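Local coordinates for protein SusD homolog (Bacteroides thetaiotaomicron, PDB 3EHM) that probably binds mucin O-glycans at the cell surface as a SusD-like lipoprotein, supporting glycan use by this gut bacterium, at residues A[33-38]-A[49-54]; A[189-194]-A[252-257]; A[245-250]-A[336-341]. All blocks are in the same frame, centred on the assembly; numbering follows the deposited sequence.

How the contacts relate
From the N terminus, contact 1 comes first: it closes the short loop of ten residues between helix 23-36 and helix 47-57. Contact 2 then joins the loop ahead of helix 197-215 to the loop ahead of helix 261-266, closing a span of 57 residues. Contact 3 opens inside that span, at 245-250, and closes beyond it at 336-341. Contacts 2 and 3 therefore cross, while contact 1 stands in series with both. All three touch. Q33 of contact 1 bonds to the backbone of 189-194, the side chain of S250 bonds to the backbone of L256, and W341 packs on Q33 and V36. Together they tie helix 23-36 to a small two-stranded sheet and its flanking loops.

Contact 1. Residues A[33-38]-A[49-54]; sequences QQRVIP and GNDLQN
The chain leaves the end of helix 23-36, passes through I37 and P38 in extended form, and after a short loop returns in helix 47-57, with the CA atoms of P38 and L52 5.3 Å apart. This is a helix-loop-helix connection in the mainly helical SusD-like fold of the TPR clan. No direct hydrogen bond joins 33-38 to 49-54; apolar contact and water do the work.

P38 is the wedge. The P38 ring crosses the D51 side chain obliquely, and P38 CB comes within 3.6 Å of D51 CB. P38 CG also leans on D51 CB, so the ring touches the aliphatic root of the aspartate rather than its carboxylate. On the buried side, L52 has CG anti to its backbone N (chi1 -172°), and its CD1 branch faces the other segment. L52 CD1 meets I37 CG2 at 3.8 Å and lies 4.2 Å from P38 CD. I37 CG2, anti to its backbone N, is the branch that meets L52. I37 also packs on L339 and W341, which links this connection to strand 339-342.

The polar side of the contact is looser. R35 bends at chi2 (-66°) and then runs out straight toward D51. Its guanidinium is turned 21° from the carboxylate plane. R35 NH1 stops 4.1 Å from D51 OD1, beyond salt-bridge range, although the opposite charges would probably still attract. The other carboxylate oxygen, D51 OD2, is hydrogen-bonded to Y90 OH on helix 85-110, which anchors that end of the group. Two waters, both in the guanidinium plane at its edge, bridge R35 NH1 to D51 OD1. One accepts from R35 NH1 at 2.6 Å; the other gives a proton to D51 OD1 at 2.7 Å.

Contact 2. Residues A[189-194]-A[252-257]; sequences YDLIYN and DKMPLL
Two loops meet here near the surface, and D190 shapes the first: the bond from I192 N makes an Asx turn, and the bond from Y193 N an Asx motif. The D190 carboxylate reaches forward along its own loop, with CG anti to the backbone N (chi1 -176°). D190 OD1 takes both bonds, from I192 N and Y193 N, each 2.8 Å long. The bond from Y193 N is the straighter (164°, against 141° from I192 N). Both donors lie above the carboxylate plane. D190 OD2 is held by W200 NE1 and G195 N, so both oxygens are engaged and the group is fixed in rotation.

K253 reaches across from the second loop. Its CG is anti to the carbonyl carbon, and the chain is fully extended beyond it. K253 NZ gives a hydrogen bond of 2.9 Å to D190 O, approaching from above the carbonyl plane. The same ammonium bonds to A187 O, so two backbone carbonyls grip the charge.

L191 runs alongside this lysine in the opposite direction. L191 CG is also anti to its carbonyl carbon, which lets the leucine's CD2 branch touch K253 CB at 3.7 Å. Selenomethionine M254 bends at chi2 and chi3, taking its SE away. Both methyls of L191 rest on M254 CB, CD2 the closer at 3.8 Å.

Contact 3. Residues A[245-250]-A[336-341]; sequences EAKIKS and NSPLYW
Segments 245-250 and 336-341 run antiparallel; 246-248 and 339-340 form a two-stranded sheet. I248 and L339 are a hydrogen-bonded pair: I248 N reaches L339 O at 3.0 Å, nearly along the C=O axis, and L339 N returns to I248 O at 2.9 Å. K247 and Y340 form the neighbouring non-hydrogen-bonded pair. W341 N bonds to A246 O at 2.9 Å. At the far end two waters bridge S250 to the carbonyls of N336 and S337.

K247 and Y340 lie side by side on one face. K247 CG takes the crowded position between backbone N and carbonyl carbon (chi1 63°). K247 CD lies 3.7 Å from Y340 CE1 and 4.0 Å from P338 CB. The chain bends at chi4 (-66°), bringing K247 NZ to the anti lone pair of E245 OE2 at 2.7 Å, a salt bridge. An alanine in place of K247 would lose this bridge and would probably loosen the cover along Y340 and P338. On the other face, I248 CG2 packs on L339 CB at 4.0 Å.

E245 also pairs with R343, whose guanidinium makes a cation-pi contact with Y340. W341 packs on V128 and I131 of helix 116-140.

Contact 1. Residues A[33-38]-A[49-54]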
loop_
_atom_site.group_PDB
_atom_site.type_symbol
_atom_site.label_atom_id
_atom_site.label_comp_id
_atom_site.label_asym_id
_atom_site.label_seq_id
_atom_site.Cartn_x
_atom_site.Cartn_y
_atom_site.Cartn_z
ATOM N N GLN A 33 -14.181 -8.391 3.793
ATOM C CA GLN A 33 -12.979 -8.836 3.103
ATOM C C GLN A 33 -12.803 -8.208 1.727
ATOM O O GLN A 33 -11.685 -7.895 1.317
ATOM C CB GLN A 33 -12.989 -10.359 2.985
ATOM C CG GLN A 33 -12.991 -11.052 4.334
ATOM C CD GLN A 33 -13.186 -12.544 4.217
ATOM O OE1 GLN A 33 -12.254 -13.282 3.903
ATOM N NE2 GLN A 33 -14.410 -12.997 4.459
ATOM N N GLN A 34 -13.904 -8.026 1.011
ATOM C CA GLN A 34 -13.837 -7.432 -0.316
ATOM C C GLN A 34 -13.616 -5.925 -0.253
ATOM O O GLN A 34 -13.329 -5.300 -1.269
ATOM C CB GLN A 34 -15.126 -7.715 -1.081
ATOM C CG GLN A 34 -15.407 -9.187 -1.272
ATOM C CD GLN A 34 -16.780 -9.425 -1.844
ATOM O OE1 GLN A 34 -17.041 -9.112 -3.005
ATOM N NE2 GLN A 34 -17.677 -9.968 -1.026
ATOM N N ARG A 35 -13.753 -5.348 0.939
ATOM C CA ARG A 35 -13.590 -3.906 1.124
ATOM C C ARG A 35 -12.199 -3.436 1.546
ATOM O O ARG A 35 -11.840 -2.281 1.312
ATOM C CB ARG A 35 -14.599 -3.396 2.158
ATOM C CG ARG A 35 -16.049 -3.535 1.744
ATOM C CD ARG A 35 -16.372 -2.656 0.555
ATOM N NE ARG A 35 -17.789 -2.733 0.219
ATOM C CZ ARG A 35 -18.391 -1.943 -0.661
ATOM N NH1 ARG A 35 -17.697 -1.009 -1.298
ATOM N NH2 ARG A 35 -19.690 -2.087 -0.900
ATOM N N VAL A 36 -11.426 -4.307 2.191
ATOM C CA VAL A 36 -10.082 -3.933 2.639
ATOM C C VAL A 36 -9.355 -3.228 1.497
ATOM O O VAL A 36 -8.823 -2.131 1.662
ATOM C CB VAL A 36 -9.298 -5.171 3.096
ATOM C CG1 VAL A 36 -7.884 -4.776 3.514
ATOM C CG2 VAL A 36 -10.035 -5.830 4.257
ATOM N N ILE A 37 -9.334 -3.889 0.345
ATOM C CA ILE A 37 -8.762 -3.356 -0.882
ATOM C C ILE A 37 -9.885 -3.706 -1.855
ATOM O O ILE A 37 -10.135 -4.883 -2.115
ATOM C CB ILE A 37 -7.464 -4.075 -1.289
ATOM C CG1 ILE A 37 -6.392 -3.873 -0.213
ATOM C CG2 ILE A 37 -6.967 -3.515 -2.615
ATOM C CD1 ILE A 37 -5.043 -4.475 -0.567
ATOM N N PRO A 38 -10.573 -2.687 -2.397
ATOM C CA PRO A 38 -11.699 -2.814 -3.332
ATOM C C PRO A 38 -11.634 -3.885 -4.407
ATOM O O PRO A 38 -10.780 -3.845 -5.283
ATOM C CB PRO A 38 -11.811 -1.417 -3.944
ATOM C CG PRO A 38 -11.248 -0.531 -2.898
ATOM C CD PRO A 38 -10.066 -1.303 -2.401
ATOM N N GLY A 49 -13.748 -1.682 -9.560
ATOM C CA GLY A 49 -12.595 -1.151 -10.271
ATOM C C GLY A 49 -12.509 0.361 -10.167
ATOM O O GLY A 49 -11.413 0.924 -10.088
ATOM N N ASN A 50 -13.657 1.033 -10.177
ATOM C CA ASN A 50 -13.656 2.483 -10.041
ATOM C C ASN A 50 -13.127 2.791 -8.639
ATOM O O ASN A 50 -12.367 3.738 -8.445
ATOM C CB ASN A 50 -15.072 3.070 -10.189
ATOM C CG ASN A 50 -15.618 2.970 -11.611
ATOM O OD1 ASN A 50 -14.866 2.810 -12.572
ATOM N ND2 ASN A 50 -16.937 3.087 -11.745
ATOM N N ASP A 51 -13.522 1.974 -7.665
ATOM C CA ASP A 51 -13.081 2.181 -6.288
ATOM C C ASP A 51 -11.566 2.001 -6.158
ATOM O O ASP A 51 -10.897 2.800 -5.509
ATOM C CB ASP A 51 -13.788 1.206 -5.344
ATOM C CG ASP A 51 -15.291 1.432 -5.267
ATOM O OD1 ASP A 51 -15.966 0.623 -4.601
ATOM O OD2 ASP A 51 -15.801 2.407 -5.856
ATOM N N LEU A 52 -11.033 0.948 -6.773
ATOM C CA LEU A 52 -9.596 0.672 -6.710
ATOM C C LEU A 52 -8.787 1.792 -7.359
ATOM O O LEU A 52 -7.647 2.051 -6.970
ATOM C CB LEU A 52 -9.279 -0.654 -7.399
ATOM C CG LEU A 52 -7.834 -1.129 -7.225
ATOM C CD1 LEU A 52 -7.591 -1.459 -5.754
ATOM C CD2 LEU A 52 -7.582 -2.347 -8.092
ATOM N N GLN A 53 -9.370 2.446 -8.357
ATOM C CA GLN A 53 -8.692 3.560 -9.017
ATOM C C GLN A 53 -8.437 4.645 -7.981
ATOM O O GLN A 53 -7.339 5.207 -7.886
ATOM C CB GLN A 53 -9.568 4.147 -10.125
ATOM C CG GLN A 53 -9.306 3.591 -11.507
ATOM C CD GLN A 53 -9.967 4.423 -12.589
ATOM O OE1 GLN A 53 -9.532 4.421 -13.742
ATOM N NE2 GLN A 53 -11.028 5.135 -12.226
ATOM N N ASN A 54 -9.475 4.919 -7.201
ATOM C CA ASN A 54 -9.459 5.942 -6.163
ATOM C C ASN A 54 -8.473 5.647 -5.036
ATOM O O ASN A 54 -7.794 6.550 -4.545
ATOM C CB ASN A 54 -10.878 6.088 -5.592
ATOM C CG ASN A 54 -10.964 7.114 -4.475
ATOM O OD1 ASN A 54 -11.437 6.810 -3.375
ATOM N ND2 ASN A 54 -10.521 8.334 -4.753
HETATM O O HOH W 1 -15.305 -0.080 -1.741
HETATM O O HOH W 2 -18.440 0.992 -3.684
#

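Contact 2. Residues A[189-194]-A[252-257]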
loop_
_atom_site.group_PDB
_atom_site.type_symbol
_atom_site.label_atom_id
_atom_site.label_comp_id
_atom_site.label_asym_id
_atom_site.label_seq_id
_atom_site.Cartn_x
_atom_site.Cartn_y
_atom_site.Cartn_z
ATOM N N TYR A 189 -16.899 -18.860 4.889
ATOM C CA TYR A 189 -16.918 -17.445 4.527
ATOM C C TYR A 189 -15.553 -16.768 4.596
ATOM O O TYR A 189 -15.448 -15.560 4.382
ATOM C CB TYR A 189 -17.892 -16.700 5.436
ATOM C CG TYR A 189 -19.261 -17.336 5.495
ATOM C CD1 TYR A 189 -19.655 -18.086 6.603
ATOM C CD2 TYR A 189 -20.162 -17.191 4.444
ATOM C CE1 TYR A 189 -20.912 -18.674 6.660
ATOM C CE2 TYR A 189 -21.425 -17.778 4.492
ATOM C CZ TYR A 189 -21.791 -18.516 5.603
ATOM O OH TYR A 189 -23.041 -19.088 5.663
ATOM N N ASP A 190 -14.517 -17.547 4.898
ATOM C CA ASP A 190 -13.156 -17.025 5.013
ATOM C C ASP A 190 -12.447 -17.085 3.668
ATOM O O ASP A 190 -11.904 -18.123 3.288
ATOM C CB ASP A 190 -12.367 -17.843 6.036
ATOM C CG ASP A 190 -10.970 -17.295 6.276
ATOM O OD1 ASP A 190 -10.536 -16.400 5.518
ATOM O OD2 ASP A 190 -10.304 -17.769 7.219
ATOM N N LEU A 191 -12.437 -15.964 2.958
ATOM C CA LEU A 191 -11.808 -15.906 1.643
ATOM C C LEU A 191 -10.289 -15.805 1.716
ATOM O O LEU A 191 -9.614 -15.890 0.692
ATOM C CB LEU A 191 -12.355 -14.709 0.857
ATOM C CG LEU A 191 -13.879 -14.557 0.818
ATOM C CD1 LEU A 191 -14.259 -13.313 0.016
ATOM C CD2 LEU A 191 -14.497 -15.803 0.190
ATOM N N ILE A 192 -9.746 -15.624 2.916
ATOM C CA ILE A 192 -8.301 -15.486 3.063
ATOM C C ILE A 192 -7.578 -16.754 3.514
ATOM O O ILE A 192 -6.632 -17.200 2.860
ATOM C CB ILE A 192 -7.938 -14.378 4.080
ATOM C CG1 ILE A 192 -8.755 -13.110 3.809
ATOM C CG2 ILE A 192 -6.433 -14.087 4.011
ATOM C CD1 ILE A 192 -8.512 -12.490 2.452
ATOM N N TYR A 193 -8.026 -17.335 4.624
ATOM C CA TYR A 193 -7.367 -18.517 5.176
ATOM C C TYR A 193 -8.197 -19.789 5.355
ATOM O O TYR A 193 -7.778 -20.699 6.061
ATOM C CB TYR A 193 -6.740 -18.153 6.521
ATOM C CG TYR A 193 -5.610 -17.146 6.434
ATOM C CD1 TYR A 193 -5.616 -15.995 7.225
ATOM C CD2 TYR A 193 -4.509 -17.373 5.611
ATOM C CE1 TYR A 193 -4.547 -15.097 7.203
ATOM C CE2 TYR A 193 -3.430 -16.481 5.581
ATOM C CZ TYR A 193 -3.457 -15.350 6.382
ATOM O OH TYR A 193 -2.388 -14.484 6.383
ATOM N N ASN A 194 -9.368 -19.859 4.734
ATOM C CA ASN A 194 -10.204 -21.054 4.846
ATOM C C ASN A 194 -10.456 -21.485 6.296
ATOM O O ASN A 194 -10.454 -22.675 6.604
ATOM C CB ASN A 194 -9.554 -22.212 4.081
ATOM C CG ASN A 194 -10.520 -23.360 3.817
ATOM O OD1 ASN A 194 -10.112 -24.520 3.729
ATOM N ND2 ASN A 194 -11.795 -23.040 3.671
ATOM N N ASP A 252 -14.830 -20.436 -5.140
ATOM C CA ASP A 252 -16.205 -20.930 -5.180
ATOM C C ASP A 252 -17.038 -20.257 -4.091
ATOM O O ASP A 252 -18.254 -20.094 -4.234
ATOM C CB ASP A 252 -16.234 -22.461 -5.003
ATOM C CG ASP A 252 -16.003 -22.900 -3.557
ATOM O OD1 ASP A 252 -15.074 -22.370 -2.913
ATOM O OD2 ASP A 252 -16.746 -23.788 -3.069
ATOM N N LYS A 253 -16.376 -19.863 -3.005
ATOM C CA LYS A 253 -17.043 -19.200 -1.887
ATOM C C LYS A 253 -17.560 -17.833 -2.309
ATOM O O LYS A 253 -18.591 -17.361 -1.819
ATOM C CB LYS A 253 -16.071 -19.002 -0.725
ATOM C CG LYS A 253 -15.468 -20.273 -0.171
ATOM C CD LYS A 253 -14.465 -19.932 0.918
ATOM C CE LYS A 253 -13.751 -21.170 1.422
ATOM N NZ LYS A 253 -12.738 -20.816 2.442
HETATM N N MSE A 254 -16.825 -17.193 -3.210
HETATM C CA MSE A 254 -17.201 -15.872 -3.693
HETATM C C MSE A 254 -16.460 -15.548 -4.980
HETATM O O MSE A 254 -15.291 -15.168 -4.952
HETATM C CB MSE A 254 -16.878 -14.817 -2.628
HETATM C CG MSE A 254 -17.146 -13.369 -3.045
HETATM SE SE MSE A 254 -18.998 -12.989 -3.494
HETATM C CE MSE A 254 -19.790 -13.337 -1.767
ATOM N N PRO A 255 -17.120 -15.724 -6.134
ATOM C CA PRO A 255 -16.437 -15.412 -7.391
ATOM C C PRO A 255 -16.078 -13.929 -7.403
ATOM O O PRO A 255 -16.861 -13.094 -6.947
ATOM C CB PRO A 255 -17.481 -15.764 -8.444
ATOM C CG PRO A 255 -18.221 -16.911 -7.800
ATOM C CD PRO A 255 -18.402 -16.406 -6.386
ATOM N N LEU A 256 -14.896 -13.605 -7.913
ATOM C CA LEU A 256 -14.452 -12.218 -7.973
ATOM C C LEU A 256 -13.779 -11.879 -9.294
ATOM O O LEU A 256 -13.221 -12.744 -9.964
ATOM C CB LEU A 256 -13.468 -11.922 -6.837
ATOM C CG LEU A 256 -13.952 -12.052 -5.390
ATOM C CD1 LEU A 256 -12.767 -11.888 -4.453
ATOM C CD2 LEU A 256 -15.017 -11.008 -5.098
ATOM N N LEU A 257 -13.844 -10.604 -9.655
ATOM C CA LEU A 257 -13.217 -10.095 -10.865
ATOM C C LEU A 257 -12.115 -9.163 -10.375
ATOM O O LEU A 257 -12.401 -8.158 -9.725
ATOM C CB LEU A 257 -14.224 -9.297 -11.696
ATOM C CG LEU A 257 -13.665 -8.627 -12.957
ATOM C CD1 LEU A 257 -13.166 -9.699 -13.926
ATOM C CD2 LEU A 257 -14.747 -7.771 -13.610
#

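Contact 3. Residues A[245-250]-A[336-341]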
loop_
_atom_site.group_PDB
_atom_site.type_symbol
_atom_site.label_atom_id
_atom_site.label_comp_id
_atom_site.label_asym_id
_atom_site.label_seq_id
_atom_site.Cartn_x
_atom_site.Cartn_y
_atom_site.Cartn_z
ATOM N N GLU A 245 0.734 -16.297 3.368
ATOM C CA GLU A 245 0.428 -14.958 2.874
ATOM C C GLU A 245 -1.073 -14.702 2.873
ATOM O O GLU A 245 -1.870 -15.625 2.692
ATOM C CB GLU A 245 0.981 -14.764 1.458
ATOM C CG GLU A 245 0.209 -15.499 0.373
ATOM C CD GLU A 245 0.863 -15.386 -0.997
ATOM O OE1 GLU A 245 1.864 -14.650 -1.132
ATOM O OE2 GLU A 245 0.369 -16.035 -1.943
ATOM N N ALA A 246 -1.451 -13.446 3.074
ATOM C CA ALA A 246 -2.859 -13.073 3.084
ATOM C C ALA A 246 -3.220 -12.422 1.754
ATOM O O ALA A 246 -2.748 -11.329 1.438
ATOM C CB ALA A 246 -3.140 -12.109 4.230
ATOM N N LYS A 247 -4.044 -13.105 0.968
ATOM C CA LYS A 247 -4.471 -12.568 -0.316
ATOM C C LYS A 247 -5.912 -12.968 -0.588
ATOM O O LYS A 247 -6.423 -13.927 -0.010
ATOM C CB LYS A 247 -3.571 -13.074 -1.451
ATOM C CG LYS A 247 -3.598 -14.578 -1.670
ATOM C CD LYS A 247 -2.769 -14.960 -2.893
ATOM C CE LYS A 247 -2.762 -16.467 -3.123
ATOM N NZ LYS A 247 -2.055 -17.194 -2.029
ATOM N N ILE A 248 -6.566 -12.220 -1.464
ATOM C CA ILE A 248 -7.945 -12.512 -1.814
ATOM C C ILE A 248 -8.045 -12.654 -3.329
ATOM O O ILE A 248 -7.450 -11.881 -4.079
ATOM C CB ILE A 248 -8.894 -11.397 -1.305
ATOM C CG1 ILE A 248 -10.351 -11.801 -1.536
ATOM C CG2 ILE A 248 -8.578 -10.077 -1.996
ATOM C CD1 ILE A 248 -11.355 -10.852 -0.903
ATOM N N LYS A 249 -8.771 -13.670 -3.776
ATOM C CA LYS A 249 -8.947 -13.904 -5.203
ATOM C C LYS A 249 -10.217 -14.711 -5.407
ATOM O O LYS A 249 -10.775 -15.251 -4.450
ATOM C CB LYS A 249 -7.752 -14.668 -5.779
ATOM C CG LYS A 249 -7.565 -16.063 -5.200
ATOM C CD LYS A 249 -6.403 -16.776 -5.879
ATOM C CE LYS A 249 -6.208 -18.173 -5.317
ATOM N NZ LYS A 249 -5.055 -18.873 -5.959
ATOM N N SER A 250 -10.667 -14.791 -6.654
ATOM C CA SER A 250 -11.884 -15.517 -6.978
ATOM C C SER A 250 -11.823 -16.962 -6.503
ATOM O O SER A 250 -10.797 -17.628 -6.639
ATOM C CB SER A 250 -12.133 -15.475 -8.484
ATOM O OG SER A 250 -13.427 -15.954 -8.788
ATOM N N ASN A 336 -8.879 -13.725 -12.580
ATOM C CA ASN A 336 -8.640 -14.552 -11.399
ATOM C C ASN A 336 -7.442 -14.131 -10.552
ATOM O O ASN A 336 -7.141 -14.767 -9.540
ATOM C CB ASN A 336 -8.476 -16.022 -11.809
ATOM C CG ASN A 336 -9.743 -16.600 -12.408
ATOM O OD1 ASN A 336 -10.812 -16.543 -11.799
ATOM N ND2 ASN A 336 -9.631 -17.163 -13.608
ATOM N N SER A 337 -6.761 -13.065 -10.956
ATOM C CA SER A 337 -5.605 -12.595 -10.201
ATOM C C SER A 337 -6.031 -12.099 -8.824
ATOM O O SER A 337 -7.114 -11.536 -8.652
ATOM C CB SER A 337 -4.894 -11.464 -10.945
ATOM O OG SER A 337 -4.399 -11.905 -12.191
ATOM N N PRO A 338 -5.176 -12.301 -7.821
ATOM C CA PRO A 338 -5.504 -11.859 -6.467
ATOM C C PRO A 338 -5.028 -10.445 -6.161
ATOM O O PRO A 338 -4.361 -9.805 -6.973
ATOM C CB PRO A 338 -4.783 -12.880 -5.605
ATOM C CG PRO A 338 -3.510 -13.084 -6.369
ATOM C CD PRO A 338 -3.970 -13.151 -7.822
ATOM N N LEU A 339 -5.416 -9.962 -4.986
ATOM C CA LEU A 339 -4.985 -8.667 -4.481
ATOM C C LEU A 339 -4.327 -9.096 -3.177
ATOM O O LEU A 339 -4.856 -9.955 -2.472
ATOM C CB LEU A 339 -6.173 -7.740 -4.219
ATOM C CG LEU A 339 -6.810 -7.153 -5.483
ATOM C CD1 LEU A 339 -7.846 -6.107 -5.100
ATOM C CD2 LEU A 339 -5.733 -6.520 -6.351
ATOM N N TYR A 340 -3.177 -8.516 -2.864
ATOM C CA TYR A 340 -2.438 -8.908 -1.672
ATOM C C TYR A 340 -2.541 -7.960 -0.484
ATOM O O TYR A 340 -2.362 -6.752 -0.629
ATOM C CB TYR A 340 -0.968 -9.089 -2.040
ATOM C CG TYR A 340 -0.740 -10.058 -3.172
ATOM C CD1 TYR A 340 -0.661 -11.429 -2.936
ATOM C CD2 TYR A 340 -0.600 -9.605 -4.482
ATOM C CE1 TYR A 340 -0.439 -12.324 -3.976
ATOM C CE2 TYR A 340 -0.381 -10.489 -5.531
ATOM C CZ TYR A 340 -0.298 -11.845 -5.269
ATOM O OH TYR A 340 -0.053 -12.721 -6.301
ATOM N N TRP A 341 -2.816 -8.530 0.687
ATOM C CA TRP A 341 -2.923 -7.775 1.934
ATOM C C TRP A 341 -1.570 -7.764 2.644
ATOM O O TRP A 341 -1.115 -6.725 3.136
ATOM C CB TRP A 341 -3.939 -8.425 2.875
ATOM C CG TRP A 341 -5.381 -8.293 2.490
ATOM C CD1 TRP A 341 -5.890 -7.767 1.336
ATOM C CD2 TRP A 341 -6.502 -8.741 3.257
ATOM N NE1 TRP A 341 -7.264 -7.865 1.338
ATOM C CE2 TRP A 341 -7.664 -8.460 2.507
ATOM C CE3 TRP A 341 -6.635 -9.357 4.508
ATOM C CZ2 TRP A 341 -8.945 -8.773 2.966
ATOM C CZ3 TRP A 341 -7.908 -9.669 4.966
ATOM C CH2 TRP A 341 -9.047 -9.377 4.196
HETATM O O HOH W 3 -9.759 -12.607 -8.580
HETATM O O HOH W 4 -8.766 -17.016 -8.474
#